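Local coordinates for protein ethylbenzene dehydrogenase alpha-subunit (Aromatoleum aromaticum, PDB 2IVF) that serves as the alpha subunit of a three-subunit molybdenum enzyme of the molybdopterin oxidoreductase family, holding two pterin cofactors, molybdenum and an iron/sulfur cluster, at residues 71-75 against 99-105; 450-454 against 565-570; 167-171 against 693-698. Numbering follows the deposited sequence.

Contact 1 (71-75 against 99-105); sequences EWKWD and RNGIVWR
Residues 71-75 run as an irregular loop, W72 centring an inverse gamma turn, into strand 76-80; R99 to I102 make a type I' turn, closed by R99 N to I102 O (2.9 Å) and I102 N to R99 O (3.0 Å), that leads into strand 102-108. The backbones come nearest at D75 and R99, CA to CA 4.8 Å. R99 (chi1 p, then extended) lies along the loop, and its NH1 donates to E71 O at 2.8 Å and K73 O at 2.9 Å; NH2 reaches E71 OE1 at 3.4 Å, a salt bridge whose hydrogen bond is weak. D75 (chi1 m) holds the turn: its OD2 accepts from N100 N at 2.9 Å, and a water bonded to OD2 (2.6 Å) receives G101 N (2.9 Å). W104 (chi1 t) turns its ring edge to two tryptophans: W104 CZ3 is 3.7 Å from W74 CE3, W104 CH2 4.0 Å from W72 CE3. W72 NE1 donates to T350 O of the beta subunit. W104 and R105 both face Y97 in a classic beta bulge. This ties the incoming loop to a beta hairpin, 94-99 with 102-108, within a three-stranded antiparallel sheet beside the beta subunit.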
loop_
_atom_site.group_PDB
_atom_site.type_symbol
_atom_site.label_atom_id
_atom_site.label_comp_id
_atom_site.label_asym_id
_atom_site.label_seq_id
_atom_site.Cartn_x
_atom_site.Cartn_y
_atom_site.Cartn_z
ATOM N N GLU A 71 -23.766 1.685 15.252
ATOM C CA GLU A 71 -22.357 1.438 15.009
ATOM C C GLU A 71 -21.502 2.701 15.114
ATOM O O GLU A 71 -20.281 2.616 15.321
ATOM C CB GLU A 71 -22.154 0.863 13.613
ATOM C CG GLU A 71 -22.602 -0.577 13.496
ATOM C CD GLU A 71 -21.623 -1.531 14.159
ATOM O OE1 GLU A 71 -20.469 -1.127 14.467
ATOM O OE2 GLU A 71 -22.030 -2.675 14.385
ATOM N N TRP A 72 -22.129 3.849 14.913
ATOM C CA TRP A 72 -21.435 5.130 14.839
ATOM C C TRP A 72 -21.420 5.720 16.275
ATOM O O TRP A 72 -22.076 6.728 16.605
ATOM C CB TRP A 72 -22.109 6.048 13.789
ATOM C CG TRP A 72 -21.361 7.278 13.582
ATOM C CD1 TRP A 72 -21.789 8.526 13.861
ATOM C CD2 TRP A 72 -20.011 7.401 13.156
ATOM N NE1 TRP A 72 -20.815 9.423 13.606
ATOM C CE2 TRP A 72 -19.697 8.773 13.190
ATOM C CE3 TRP A 72 -19.023 6.485 12.722
ATOM C CZ2 TRP A 72 -18.450 9.274 12.790
ATOM C CZ3 TRP A 72 -17.776 6.984 12.363
ATOM C CH2 TRP A 72 -17.500 8.360 12.425
ATOM N N LYS A 73 -20.656 5.035 17.117
ATOM C CA LYS A 73 -20.562 5.312 18.543
ATOM C C LYS A 73 -19.199 4.834 19.002
ATOM O O LYS A 73 -18.642 3.919 18.425
ATOM C CB LYS A 73 -21.643 4.550 19.307
ATOM C CG LYS A 73 -22.970 5.152 19.082
ATOM C CD LYS A 73 -24.050 4.373 19.688
ATOM C CE LYS A 73 -25.393 4.909 19.234
ATOM N NZ LYS A 73 -25.965 5.792 20.263
ATOM N N TRP A 74 -18.660 5.463 20.031
ATOM C CA TRP A 74 -17.344 5.107 20.530
ATOM C C TRP A 74 -17.190 5.738 21.904
ATOM O O TRP A 74 -18.038 6.521 22.322
ATOM C CB TRP A 74 -16.245 5.595 19.594
ATOM C CG TRP A 74 -16.290 7.029 19.319
ATOM C CD1 TRP A 74 -15.714 8.026 20.069
ATOM C CD2 TRP A 74 -16.959 7.696 18.213
ATOM N NE1 TRP A 74 -16.007 9.255 19.515
ATOM C CE2 TRP A 74 -16.738 9.083 18.371
ATOM C CE3 TRP A 74 -17.718 7.256 17.117
ATOM C CZ2 TRP A 74 -17.258 10.025 17.490
ATOM C CZ3 TRP A 74 -18.219 8.211 16.225
ATOM C CH2 TRP A 74 -17.977 9.562 16.405
ATOM N N ASP A 75 -16.116 5.388 22.600
ATOM C CA ASP A 75 -15.914 5.904 23.961
ATOM C C ASP A 75 -14.973 7.109 23.989
ATOM O O ASP A 75 -15.192 8.057 24.739
ATOM C CB ASP A 75 -15.345 4.799 24.860
ATOM C CG ASP A 75 -16.346 3.656 25.112
ATOM O OD1 ASP A 75 -17.569 3.886 25.013
ATOM O OD2 ASP A 75 -15.893 2.538 25.466
ATOM N N ARG A 99 -13.317 1.891 21.710
ATOM C CA ARG A 99 -14.477 1.569 22.452
ATOM C C ARG A 99 -14.382 0.201 23.095
ATOM O O ARG A 99 -13.684 -0.692 22.611
ATOM C CB ARG A 99 -15.743 1.759 21.619
ATOM C CG ARG A 99 -15.868 0.881 20.483
ATOM C CD ARG A 99 -17.098 1.259 19.664
ATOM N NE ARG A 99 -17.366 0.159 18.777
ATOM C CZ ARG A 99 -18.168 0.173 17.720
ATOM N NH1 ARG A 99 -18.834 1.270 17.343
ATOM N NH2 ARG A 99 -18.280 -0.959 17.028
ATOM N N ASN A 100 -15.028 0.093 24.253
ATOM C CA ASN A 100 -14.947 -1.128 25.032
ATOM C C ASN A 100 -13.477 -1.502 25.229
ATOM O O ASN A 100 -13.133 -2.661 25.136
ATOM C CB ASN A 100 -15.697 -2.247 24.289
ATOM C CG ASN A 100 -17.159 -1.872 23.962
ATOM O OD1 ASN A 100 -17.839 -1.235 24.766
ATOM N ND2 ASN A 100 -17.640 -2.285 22.786
ATOM N N GLY A 101 -12.614 -0.510 25.464
ATOM C CA GLY A 101 -11.179 -0.737 25.721
ATOM C C GLY A 101 -10.335 -1.256 24.555
ATOM O O GLY A 101 -9.233 -1.739 24.748
ATOM N N ILE A 102 -10.851 -1.128 23.333
ATOM C CA ILE A 102 -10.233 -1.682 22.146
ATOM C C ILE A 102 -10.185 -0.593 21.065
ATOM O O ILE A 102 -11.092 0.250 20.998
ATOM C CB ILE A 102 -11.104 -2.915 21.717
ATOM C CG1 ILE A 102 -10.917 -4.060 22.737
ATOM C CG2 ILE A 102 -10.824 -3.406 20.386
ATOM C CD1 ILE A 102 -9.483 -4.408 23.015
ATOM N N VAL A 103 -9.156 -0.601 20.221
ATOM C CA VAL A 103 -9.179 0.269 19.025
ATOM C C VAL A 103 -10.198 -0.260 18.016
ATOM O O VAL A 103 -10.008 -1.308 17.392
ATOM C CB VAL A 103 -7.811 0.369 18.339
ATOM C CG1 VAL A 103 -7.914 1.215 17.038
ATOM C CG2 VAL A 103 -6.744 0.939 19.321
ATOM N N TRP A 104 -11.283 0.465 17.857
ATOM C CA TRP A 104 -12.324 0.084 16.930
ATOM C C TRP A 104 -11.953 0.448 15.491
ATOM O O TRP A 104 -12.030 -0.378 14.599
ATOM C CB TRP A 104 -13.598 0.775 17.343
ATOM C CG TRP A 104 -14.639 0.752 16.329
ATOM C CD1 TRP A 104 -15.055 -0.301 15.578
ATOM C CD2 TRP A 104 -15.435 1.857 15.960
ATOM N NE1 TRP A 104 -16.062 0.120 14.718
ATOM C CE2 TRP A 104 -16.320 1.435 14.964
ATOM C CE3 TRP A 104 -15.457 3.184 16.347
ATOM C CZ2 TRP A 104 -17.215 2.292 14.376
ATOM C CZ3 TRP A 104 -16.386 4.019 15.788
ATOM C CH2 TRP A 104 -17.227 3.581 14.811
ATOM N N ARG A 105 -11.551 1.703 15.276
ATOM C CA ARG A 105 -11.182 2.154 13.934
ATOM C C ARG A 105 -10.387 3.428 14.057
ATOM O O ARG A 105 -10.225 3.969 15.170
ATOM C CB ARG A 105 -12.423 2.440 13.096
ATOM C CG ARG A 105 -13.152 3.650 13.560
ATOM C CD ARG A 105 -14.362 3.897 12.733
ATOM N NE ARG A 105 -14.059 4.381 11.391
ATOM C CZ ARG A 105 -13.976 5.668 11.027
ATOM N NH1 ARG A 105 -14.107 6.633 11.897
ATOM N NH2 ARG A 105 -13.739 5.979 9.775
HETATM O O HOH W 1 -13.288 2.238 25.820
HETATM O O HOH W 2 -17.639 1.171 26.906
#

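Contact 2 (450-454 against 565-570). With MD1 (phosphoric acid 4-(2-amino-4-oxo-3,4,5,6,-tetrahydro-pteridin-6-yl)-2-hydroxy-3,4-dimercapto-but-3-en-yl ester guanylate ester), chain N.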
loop_
_atom_site.group_PDB
_atom_site.type_symbol
_atom_site.label_atom_id
_atom_site.label_comp_id
_atom_site.label_asym_id
_atom_site.label_seq_id
_atom_site.Cartn_x
_atom_site.Cartn_y
_atom_site.Cartn_z
ATOM N N LYS A 450 18.650 0.249 -6.265
ATOM C CA LYS A 450 18.611 -1.185 -6.398
ATOM C C LYS A 450 18.936 -1.631 -7.806
ATOM O O LYS A 450 18.676 -2.779 -8.158
ATOM C CB LYS A 450 17.251 -1.667 -5.966
ATOM C CG LYS A 450 17.010 -1.347 -4.495
ATOM C CD LYS A 450 15.577 -1.581 -4.074
ATOM C CE LYS A 450 15.301 -1.121 -2.680
ATOM N NZ LYS A 450 15.246 0.346 -2.550
ATOM N N SER A 451 19.490 -0.744 -8.628
ATOM C CA SER A 451 19.989 -1.135 -9.950
ATOM C C SER A 451 21.499 -1.104 -9.862
ATOM O O SER A 451 22.056 -0.190 -9.290
ATOM C CB SER A 451 19.507 -0.184 -11.038
ATOM O OG SER A 451 18.081 -0.012 -10.996
ATOM N N TYR A 452 22.159 -2.082 -10.454
ATOM C CA TYR A 452 23.622 -2.182 -10.361
ATOM C C TYR A 452 24.302 -0.868 -10.722
ATOM O O TYR A 452 25.223 -0.395 -10.026
ATOM C CB TYR A 452 24.096 -3.267 -11.297
ATOM C CG TYR A 452 25.513 -3.742 -11.120
ATOM C CD1 TYR A 452 26.569 -3.040 -11.679
ATOM C CD2 TYR A 452 25.792 -4.941 -10.473
ATOM C CE1 TYR A 452 27.891 -3.513 -11.571
ATOM C CE2 TYR A 452 27.105 -5.413 -10.366
ATOM C CZ TYR A 452 28.142 -4.697 -10.898
ATOM O OH TYR A 452 29.456 -5.212 -10.824
ATOM N N HIS A 453 23.834 -0.292 -11.824
ATOM C CA HIS A 453 24.373 0.939 -12.357
ATOM C C HIS A 453 23.429 2.130 -12.090
ATOM O O HIS A 453 23.385 3.067 -12.885
ATOM C CB HIS A 453 24.586 0.800 -13.875
ATOM C CG HIS A 453 25.644 -0.181 -14.242
ATOM N ND1 HIS A 453 26.928 -0.073 -13.769
ATOM C CD2 HIS A 453 25.607 -1.309 -14.988
ATOM C CE1 HIS A 453 27.647 -1.086 -14.215
ATOM N NE2 HIS A 453 26.877 -1.850 -14.963
ATOM N N GLY A 454 22.682 2.124 -10.989
ATOM C CA GLY A 454 21.803 3.253 -10.692
ATOM C C GLY A 454 22.612 4.543 -10.598
ATOM O O GLY A 454 22.103 5.605 -10.876
ATOM N N TRP A 565 28.637 -12.604 -13.119
ATOM C CA TRP A 565 27.569 -11.736 -12.650
ATOM C C TRP A 565 28.049 -10.318 -12.386
ATOM O O TRP A 565 27.366 -9.575 -11.783
ATOM C CB TRP A 565 26.962 -12.282 -11.354
ATOM C CG TRP A 565 26.427 -13.674 -11.481
ATOM C CD1 TRP A 565 26.115 -14.340 -12.644
ATOM C CD2 TRP A 565 26.106 -14.553 -10.417
ATOM N NE1 TRP A 565 25.622 -15.586 -12.353
ATOM C CE2 TRP A 565 25.608 -15.742 -10.989
ATOM C CE3 TRP A 565 26.215 -14.468 -9.018
ATOM C CZ2 TRP A 565 25.252 -16.845 -10.207
ATOM C CZ3 TRP A 565 25.843 -15.552 -8.252
ATOM C CH2 TRP A 565 25.345 -16.718 -8.851
ATOM N N THR A 566 29.254 -9.994 -12.841
ATOM C CA THR A 566 29.901 -8.706 -12.623
ATOM C C THR A 566 29.847 -7.913 -13.924
ATOM O O THR A 566 29.825 -8.474 -15.009
ATOM C CB THR A 566 31.420 -8.954 -12.244
ATOM O OG1 THR A 566 31.501 -9.760 -11.055
ATOM C CG2 THR A 566 32.180 -7.652 -11.987
ATOM N N ASP A 567 29.837 -6.596 -13.834
ATOM C CA ASP A 567 29.973 -5.729 -15.032
ATOM C C ASP A 567 31.235 -6.145 -15.804
ATOM O O ASP A 567 32.333 -6.085 -15.248
ATOM C CB ASP A 567 30.058 -4.272 -14.537
ATOM C CG ASP A 567 30.454 -3.270 -15.607
ATOM O OD1 ASP A 567 30.274 -3.564 -16.802
ATOM O OD2 ASP A 567 30.915 -2.148 -15.211
ATOM N N PRO A 568 31.092 -6.572 -17.073
ATOM C CA PRO A 568 32.236 -7.030 -17.856
ATOM C C PRO A 568 33.270 -5.974 -18.210
ATOM O O PRO A 568 34.343 -6.328 -18.685
ATOM C CB PRO A 568 31.624 -7.578 -19.146
ATOM C CG PRO A 568 30.196 -7.226 -19.137
ATOM C CD PRO A 568 29.823 -6.646 -17.831
ATOM N N ALA A 569 32.947 -4.706 -18.001
ATOM C CA ALA A 569 33.889 -3.612 -18.171
ATOM C C ALA A 569 34.851 -3.519 -17.005
ATOM O O ALA A 569 35.820 -2.746 -17.062
ATOM C CB ALA A 569 33.135 -2.269 -18.337
ATOM N N LEU A 570 34.592 -4.275 -15.932
ATOM C CA LEU A 570 35.482 -4.251 -14.790
ATOM C C LEU A 570 36.594 -5.283 -15.008
ATOM O O LEU A 570 36.377 -6.334 -15.621
ATOM C CB LEU A 570 34.701 -4.477 -13.479
ATOM C CG LEU A 570 33.573 -3.490 -13.113
ATOM C CD1 LEU A 570 32.930 -3.852 -11.745
ATOM C CD2 LEU A 570 33.981 -1.987 -13.086
HETATM P PB MD1 N . 12.515 -4.664 6.628
HETATM O O3B MD1 N . 10.949 -4.876 6.557
HETATM O O1B MD1 N . 12.754 -3.454 7.455
HETATM O O2B MD1 N . 13.257 -5.929 6.831
HETATM O O3A MD1 N . 12.832 -4.261 5.126
HETATM C C10 MD1 N . 12.815 -2.894 4.662
HETATM C C11 MD1 N . 12.993 -3.016 3.157
HETATM O O11 MD1 N . 11.662 -3.411 2.681
HETATM C C12 MD1 N . 13.335 -1.677 2.560
HETATM S S12 MD1 N . 13.090 -0.217 3.417
HETATM C C13 MD1 N . 13.793 -1.569 1.271
HETATM S S13 MD1 N . 14.133 -0.080 0.555
HETATM C C14 MD1 N . 14.053 -2.749 0.415
HETATM N N15 MD1 N . 13.326 -2.883 -0.801
HETATM C C16 MD1 N . 13.427 -4.013 -1.571
HETATM C C15 MD1 N . 12.782 -4.006 -2.795
HETATM O O14 MD1 N . 12.137 -3.001 -3.194
HETATM N N17 MD1 N . 12.846 -5.178 -3.477
HETATM C C17 MD1 N . 13.575 -6.270 -3.005
HETATM N N16 MD1 N . 13.588 -7.352 -3.771
HETATM N N18 MD1 N . 14.228 -6.221 -1.833
HETATM C C20 MD1 N . 14.164 -5.112 -1.127
HETATM N N8 MD1 N . 14.865 -5.038 0.034
HETATM C C7 MD1 N . 14.832 -3.927 0.947
HETATM P PA MD1 N . 9.962 -6.000 7.152
HETATM O O1A MD1 N . 8.629 -5.331 7.240
HETATM O O2A MD1 N . 10.063 -7.195 6.285
HETATM O "O5'" MD1 N . 10.500 -6.357 8.592
HETATM C "C5'" MD1 N . 10.321 -5.366 9.597
HETATM C "C4'" MD1 N . 9.708 -5.976 10.790
HETATM O "O4'" MD1 N . 9.434 -4.863 11.632
HETATM C "C1'" MD1 N . 8.295 -5.267 12.392
HETATM N N9 MD1 N . 7.571 -4.161 13.034
HETATM C C4 MD1 N . 7.645 -3.904 14.332
HETATM N N3 MD1 N . 8.365 -4.527 15.295
HETATM C C2 MD1 N . 8.309 -4.096 16.556
HETATM N N2 MD1 N . 9.040 -4.704 17.528
HETATM N N1 MD1 N . 7.439 -3.065 16.853
HETATM C C6 MD1 N . 6.680 -2.392 15.926
HETATM O O6 MD1 N . 5.990 -1.439 16.288
HETATM C C5 MD1 N . 6.789 -2.822 14.595
HETATM N N7 MD1 N . 6.223 -2.467 13.446
HETATM C C8 MD1 N . 6.715 -3.280 12.507
HETATM C "C2'" MD1 N . 7.380 -5.952 11.381
HETATM O "O2'" MD1 N . 6.451 -6.888 11.980
HETATM C "C3'" MD1 N . 8.364 -6.601 10.397
HETATM O "O3'" MD1 N . 8.426 -8.043 10.559
HETATM O O HOH W 3 27.410 -4.032 -16.801
#
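What stands out is how thinly these two loops are joined: only 167 Å² is buried, the nearest CA atoms, of Y452 and D567, are 8.6 Å apart, and two side chains of 450-454 bridge the gap. Y452, chi1 t, sends its CA-to-CB bond toward the other loop, and its OH accepts a straight but weak hydrogen bond from D567 N at 3.3 Å. The methyl carbons T566 CG2 and L570 CD1 each lie 3.8 Å from Y452 OH, while D567 CB is 3.8 Å from Y452 CE1. H453 meets D567 through water 3, which is 2.9 Å from H453 NE2 and donates to D567 OD1, also at 2.9 Å. The ring carbon H453 CE1 is 3.6 Å from D567 OD2. Both polar groups have further partners: H453 ND1 is hydrogen-bonded to K941, and D567 OD2 forms a salt bridge with K832. Each loop is held in shape by a type I turn. S451 O receives G454 N at 2.9 Å, and H453 stands at the N-cap position of helix 454-467; D567 O receives L570 N at 3.0 Å, and D567 OD1 takes A569 N at 3.1 Å in an Asx turn. At the far end K450, paired with D223, lays its CE 3.2 Å from N15 of MD1, so the first loop runs from the pterin pocket of a molybdopterin oxidoreductase out to this junction.

Contact 3 (167-171 against 693-698); sequences AGDIA and LILKKV
Two helical segments cross at -60°, their axes 8.3 Å apart at closest approach, without hydrogen bonds. A167 CA starts 5.0 Å from I694 CA; A167 CB sits among three side chains, 3.9 Å from K697 CG, 4.1 Å from L693 CG and 4.3 Å from I694 CG1. At G168 the bare backbone lets K697 lie close, CG 4.3 Å from G168 N; this lysine (chi1 m, chi2 m) turns its NZ off to a salt bridge with D164, earlier on helix 163-181. I170 (m, t) meets I694 (m, t), CG2 to CG2 4.0 Å. A171 CA lies 4.5 Å from V698 CA, and A171 CB presses on the opposing backbone, 3.5 Å from V698 N and 3.7 Å from K697 C, and 3.6 Å from V698 CG2. Small residues, A167, G168 and A171, line this close crossing. On one side I170 and I694 share F633 and L650, on neighbouring strands 631-636 and 648-651 of a six-stranded mixed sheet; V698 touches L723 of helix 723-727.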
loop_
_atom_site.group_PDB
_atom_site.type_symbol
_atom_site.label_atom_id
_atom_site.label_comp_id
_atom_site.label_asym_id
_atom_site.label_seq_id
_atom_site.Cartn_x
_atom_site.Cartn_y
_atom_site.Cartn_z
ATOM N N ALA A 167 14.624 -12.771 28.483
ATOM C CA ALA A 167 15.675 -11.755 28.619
ATOM C C ALA A 167 16.929 -12.333 29.257
ATOM O O ALA A 167 18.041 -11.947 28.904
ATOM C CB ALA A 167 15.157 -10.555 29.418
ATOM N N GLY A 168 16.752 -13.265 30.190
ATOM C CA GLY A 168 17.871 -13.975 30.817
ATOM C C GLY A 168 18.686 -14.800 29.827
ATOM O O GLY A 168 19.927 -14.772 29.849
ATOM N N ASP A 169 18.008 -15.533 28.951
ATOM C CA ASP A 169 18.740 -16.342 27.953
ATOM C C ASP A 169 19.479 -15.432 27.010
ATOM O O ASP A 169 20.600 -15.722 26.602
ATOM C CB ASP A 169 17.820 -17.218 27.103
ATOM C CG ASP A 169 17.192 -18.358 27.879
ATOM O OD1 ASP A 169 17.576 -18.593 29.041
ATOM O OD2 ASP A 169 16.306 -19.015 27.290
ATOM N N ILE A 170 18.837 -14.338 26.626
ATOM C CA ILE A 170 19.482 -13.398 25.740
ATOM C C ILE A 170 20.732 -12.815 26.387
ATOM O O ILE A 170 21.793 -12.728 25.750
ATOM C CB ILE A 170 18.533 -12.265 25.333
ATOM C CG1 ILE A 170 17.395 -12.837 24.485
ATOM C CG2 ILE A 170 19.322 -11.189 24.595
ATOM C CD1 ILE A 170 16.171 -11.918 24.341
ATOM N N ALA A 171 20.611 -12.414 27.645
ATOM C CA ALA A 171 21.725 -11.816 28.361
ATOM C C ALA A 171 22.870 -12.781 28.516
ATOM O O ALA A 171 24.038 -12.423 28.370
ATOM C CB ALA A 171 21.265 -11.381 29.733
ATOM N N LEU A 693 15.375 -4.018 29.843
ATOM C CA LEU A 693 15.300 -5.229 30.642
ATOM C C LEU A 693 16.405 -6.203 30.263
ATOM O O LEU A 693 17.033 -6.761 31.130
ATOM C CB LEU A 693 13.943 -5.911 30.480
ATOM C CG LEU A 693 13.701 -7.222 31.265
ATOM C CD1 LEU A 693 14.039 -7.093 32.774
ATOM C CD2 LEU A 693 12.229 -7.565 31.046
ATOM N N ILE A 694 16.636 -6.368 28.965
ATOM C CA ILE A 694 17.779 -7.174 28.515
ATOM C C ILE A 694 19.067 -6.659 29.148
ATOM O O ILE A 694 19.843 -7.422 29.786
ATOM C CB ILE A 694 17.921 -7.176 26.984
ATOM C CG1 ILE A 694 16.750 -7.938 26.365
ATOM C CG2 ILE A 694 19.285 -7.789 26.606
ATOM C CD1 ILE A 694 16.579 -7.814 24.863
ATOM N N LEU A 695 19.292 -5.351 29.052
ATOM C CA LEU A 695 20.505 -4.787 29.647
ATOM C C LEU A 695 20.605 -4.940 31.185
ATOM O O LEU A 695 21.686 -5.149 31.703
ATOM C CB LEU A 695 20.680 -3.321 29.215
ATOM C CG LEU A 695 20.937 -3.139 27.734
ATOM C CD1 LEU A 695 21.114 -1.655 27.415
ATOM C CD2 LEU A 695 22.138 -3.982 27.277
ATOM N N LYS A 696 19.493 -4.827 31.912
ATOM C CA LYS A 696 19.490 -5.050 33.356
ATOM C C LYS A 696 19.910 -6.487 33.609
ATOM O O LYS A 696 20.805 -6.767 34.412
ATOM C CB LYS A 696 18.074 -4.785 33.888
ATOM C CG LYS A 696 17.870 -4.866 35.409
ATOM C CD LYS A 696 16.386 -4.725 35.760
ATOM C CE LYS A 696 16.063 -4.941 37.250
ATOM N NZ LYS A 696 15.867 -6.411 37.660
ATOM N N LYS A 697 19.299 -7.399 32.852
ATOM C CA LYS A 697 19.611 -8.832 32.952
ATOM C C LYS A 697 21.045 -9.141 32.611
ATOM O O LYS A 697 21.642 -9.979 33.240
ATOM C CB LYS A 697 18.702 -9.644 32.044
ATOM C CG LYS A 697 17.281 -9.733 32.550
ATOM C CD LYS A 697 17.169 -10.703 33.684
ATOM C CE LYS A 697 15.806 -10.641 34.331
ATOM N NZ LYS A 697 15.862 -11.079 35.751
ATOM N N VAL A 698 21.602 -8.460 31.622
ATOM C CA VAL A 698 23.013 -8.609 31.318
ATOM C C VAL A 698 23.855 -8.290 32.559
ATOM O O VAL A 698 24.731 -9.071 32.936
ATOM C CB VAL A 698 23.420 -7.742 30.124
ATOM C CG1 VAL A 698 24.875 -7.601 30.026
ATOM C CG2 VAL A 698 22.836 -8.320 28.836
#

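The three contacts are far apart and none touches another. The centres of contact 1 and contact 2 are about 54 Å apart, those of contact 1 and contact 3 about 37 Å, and those of contact 2 and contact 3 about 44 Å. Contacts 1 and 2 fall on opposite sides of the chain's centre. Along the sequence, contact 1 closes before the others open, whereas contact 2 is nested inside the long loop closed by contact 3. Their distances to the cofactors differ. In contact 1 the R105 side chain is about 12 Å from the iron/sulfur cluster; segment 450-454 of contact 2 touches MD1 through K450, and its H453 side chain is about 9 Å from MGD; in contact 3 the I694 side chain stays about 11 Å from MD1.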